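PDB 3QIT: polyketide synthase from Lyngbya majuscula 19L, which probably acts as the decarboxylating thioesterase of curacin A biosynthesis, forming the terminal alkene with loss of sulfate. Local coordinates for residues B[235-240]-B[280-285]. Residues are numbered along the deposited sequence; the frame is centred on the assembly and turned at random. Where two conformers were deposited one is given.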
ATOM      1  N   THR B 235     -16.426 -22.924  -7.569  1.00 17.47           N
ATOM      2  CA  THR B 235     -15.785 -24.217  -7.746  1.00 18.15           C
ATOM      3  C   THR B 235     -14.350 -24.125  -7.264  1.00 22.53           C
ATOM      4  O   THR B 235     -13.574 -23.278  -7.774  1.00 19.87           O
ATOM      5  CB  THR B 235     -15.778 -24.616  -9.229  1.00 22.42           C
ATOM      6  OG1 THR B 235     -17.135 -24.672  -9.689  1.00 22.42           O
ATOM      7  CG2 THR B 235     -15.115 -25.986  -9.435  1.00 21.91           C
ATOM      8  N   LEU B 236     -14.025 -24.967  -6.273  1.00 16.35           N
ATOM      9  CA  LEU B 236     -12.655 -25.136  -5.794  1.00 18.29           C
ATOM     10  C   LEU B 236     -11.955 -26.215  -6.612  1.00 19.56           C
ATOM     11  O   LEU B 236     -12.402 -27.370  -6.646  1.00 20.15           O
ATOM     12  CB  LEU B 236     -12.627 -25.481  -4.292  1.00 18.97           C
ATOM     13  CG  LEU B 236     -13.181 -24.417  -3.350  1.00 20.74           C
ATOM     14  CD1 LEU B 236     -13.551 -25.008  -1.968  1.00 25.29           C
ATOM     15  CD2 LEU B 236     -12.165 -23.240  -3.194  1.00 23.36           C
ATOM     16  N   VAL B 237     -10.860 -25.847  -7.272  1.00 16.08           N
ATOM     17  CA  VAL B 237     -10.138 -26.782  -8.124  1.00 16.35           C
ATOM     18  C   VAL B 237      -8.767 -27.077  -7.538  1.00 19.70           C
ATOM     19  O   VAL B 237      -7.999 -26.158  -7.255  1.00 17.71           O
ATOM     20  CB  VAL B 237      -9.994 -26.241  -9.556  1.00 18.32           C
ATOM     21  CG1 VAL B 237      -9.372 -27.290 -10.491  1.00 18.73           C
ATOM     22  CG2 VAL B 237     -11.337 -25.724 -10.070  1.00 18.39           C
ATOM     23  N   TYR B 238      -8.454 -28.357  -7.360  1.00 19.93           N
ATOM     24  CA  TYR B 238      -7.147 -28.742  -6.805  1.00 20.88           C
ATOM     25  C   TYR B 238      -6.427 -29.741  -7.667  1.00 19.90           C
ATOM     26  O   TYR B 238      -7.052 -30.526  -8.388  1.00 23.66           O
ATOM     27  CB  TYR B 238      -7.305 -29.373  -5.430  1.00 18.98           C
ATOM     28  CG  TYR B 238      -8.108 -28.577  -4.448  1.00 19.84           C
ATOM     29  CD1 TYR B 238      -7.529 -27.509  -3.737  1.00 22.05           C
ATOM     30  CD2 TYR B 238      -9.432 -28.907  -4.183  1.00 20.17           C
ATOM     31  CE1 TYR B 238      -8.276 -26.780  -2.791  1.00 20.74           C
ATOM     32  CE2 TYR B 238     -10.188 -28.178  -3.259  1.00 22.92           C
ATOM     33  CZ  TYR B 238      -9.601 -27.123  -2.561  1.00 20.05           C
ATOM     34  OH  TYR B 238     -10.356 -26.425  -1.646  1.00 22.99           O
ATOM     35  N   GLY B 239      -5.100 -29.711  -7.594  1.00 21.16           N
ATOM     36  CA  GLY B 239      -4.276 -30.726  -8.235  1.00 21.55           C
ATOM     37  C   GLY B 239      -4.165 -31.946  -7.323  1.00 23.36           C
ATOM     38  O   GLY B 239      -3.881 -31.829  -6.129  1.00 26.29           O
ATOM     39  N   ASP B 240      -4.375 -33.128  -7.879  1.00 25.13           N
ATOM     40  CA  ASP B 240      -4.361 -34.328  -7.050  1.00 31.31           C
ATOM     41  C   ASP B 240      -2.960 -34.670  -6.545  1.00 35.26           C
ATOM     42  O   ASP B 240      -2.823 -35.448  -5.606  1.00 36.48           O
ATOM     43  CB  ASP B 240      -5.050 -35.520  -7.742  1.00 32.24           C
ATOM     44  CG  ASP B 240      -4.347 -35.966  -9.012  1.00 38.98           C
ATOM     45  OD1 ASP B 240      -3.373 -35.316  -9.446  1.00 34.01           O
ATOM     46  OD2 ASP B 240      -4.793 -36.984  -9.590  1.00 38.59           O
ATOM     47  N   ALA B 280     -10.084 -25.990 -18.835  1.00 17.92           N
ATOM     48  CA  ALA B 280     -10.970 -25.310 -19.777  1.00 20.16           C
ATOM     49  C   ALA B 280     -12.337 -25.997 -19.787  1.00 19.37           C
ATOM     50  O   ALA B 280     -13.382 -25.329 -19.784  1.00 21.08           O
ATOM     51  CB  ALA B 280     -10.367 -25.314 -21.170  1.00 22.95           C
ATOM     52  N   SER B 281     -12.303 -27.324 -19.799  1.00 21.56           N
ATOM     53  CA  SER B 281     -13.524 -28.128 -19.853  0.50 22.77           C
ATOM     54  C   SER B 281     -14.393 -27.846 -18.639  1.00 23.85           C
ATOM     55  O   SER B 281     -15.604 -27.665 -18.754  1.00 26.20           O
ATOM     56  CB  SER B 281     -13.176 -29.608 -19.912  0.50 23.38           C
ATOM     57  OG  SER B 281     -14.353 -30.377 -20.048  0.50 21.43           O
ATOM     58  N   LEU B 282     -13.759 -27.777 -17.468  1.00 25.11           N
ATOM     59  CA  LEU B 282     -14.481 -27.465 -16.244  1.00 22.33           C
ATOM     60  C   LEU B 282     -15.139 -26.066 -16.279  1.00 26.12           C
ATOM     61  O   LEU B 282     -16.283 -25.887 -15.854  1.00 26.71           O
ATOM     62  CB  LEU B 282     -13.524 -27.594 -15.066  1.00 26.34           C
ATOM     63  CG  LEU B 282     -14.068 -27.208 -13.714  1.00 29.88           C
ATOM     64  CD1 LEU B 282     -15.248 -28.106 -13.336  1.00 34.26           C
ATOM     65  CD2 LEU B 282     -12.924 -27.403 -12.755  1.00 35.50           C
ATOM     66  N   ILE B 283     -14.407 -25.085 -16.795  1.00 21.31           N
ATOM     67  CA  ILE B 283     -14.910 -23.720 -16.950  1.00 23.08           C
ATOM     68  C   ILE B 283     -16.117 -23.688 -17.897  1.00 23.38           C
ATOM     69  O   ILE B 283     -17.095 -22.996 -17.623  1.00 27.36           O
ATOM     70  CB  ILE B 283     -13.789 -22.788 -17.442  1.00 20.07           C
ATOM     71  CG1 ILE B 283     -12.710 -22.664 -16.347  1.00 21.05           C
ATOM     72  CG2 ILE B 283     -14.314 -21.386 -17.795  1.00 23.52           C
ATOM     73  CD1 ILE B 283     -11.439 -22.009 -16.841  1.00 22.40           C
ATOM     74  N   LEU B 284     -16.025 -24.455 -18.982  1.00 24.17           N
ATOM     75  CA  LEU B 284     -17.056 -24.528 -20.027  1.00 27.48           C
ATOM     76  C   LEU B 284     -18.372 -25.105 -19.507  1.00 29.99           C
ATOM     77  O   LEU B 284     -19.450 -24.826 -20.049  1.00 30.94           O
ATOM     78  CB  LEU B 284     -16.562 -25.380 -21.207  1.00 32.40           C
ATOM     79  CG  LEU B 284     -15.533 -24.755 -22.153  1.00 35.24           C
ATOM     80  CD1 LEU B 284     -14.863 -25.792 -23.058  1.00 35.40           C
ATOM     81  CD2 LEU B 284     -16.147 -23.638 -22.987  1.00 37.92           C
ATOM     82  N   THR B 285     -18.279 -25.917 -18.465  1.00 25.78           N
ATOM     83  CA  THR B 285     -19.460 -26.592 -17.934  1.00 31.57           C
ATOM     84  C   THR B 285     -20.118 -25.841 -16.785  1.00 29.61           C
ATOM     85  O   THR B 285     -21.179 -26.253 -16.303  1.00 32.72           O
ATOM     86  CB  THR B 285     -19.161 -28.039 -17.481  1.00 34.99           C
ATOM     87  OG1 THR B 285     -18.209 -28.030 -16.418  1.00 36.12           O
ATOM     88  CG2 THR B 285     -18.635 -28.873 -18.632  1.00 43.92           C
TER
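Leu282 and Val237 meet tip to tip, one of the contacts by which helix 276-284 packs on the central sheet of the alpha/beta hydrolase fold. CD2 of Leu282 comes within 3.5 Å of Val237 CG2, a snug methyl-to-methyl contact. Leu282 carries CG anti to its own backbone N (chi1 176°), which extends the chain from helix 276-284 toward the sheet, while CG2 of Val237, the branch anti to the carbonyl carbon and beside the backbone N, does the touching. Val263 and Leu265 of the edge strand 261-265 and Ile124 and Val126 of strand 120-126 also pack on Val237, and Leu282 itself touches Val263.

Toward Thr235 the fit slackens. Its methyl CG2 lies 4.2 Å from Leu282 CD2, and its hydroxyl is instead hydrogen-bonded to Glu122. The outer side is more open: Leu282 is partly exposed and Thr285 exposed. Here, near the C-terminal end of the chain, Leu282 O accepts from Thr285 OG1 at 2.9 Å, tilted 34° out of the carbonyl plane, and is also bonded to the hydroxyl of Ser286.

Between the segments the contact is therefore apolar and small, burying about 96 Å² summed over both segments, which implies that helix and strand are held here by methyl packing without directional bonds, while the hydroxyl of Thr235 is bonded to Glu122 and that of Thr285 to the backbone of its own segment.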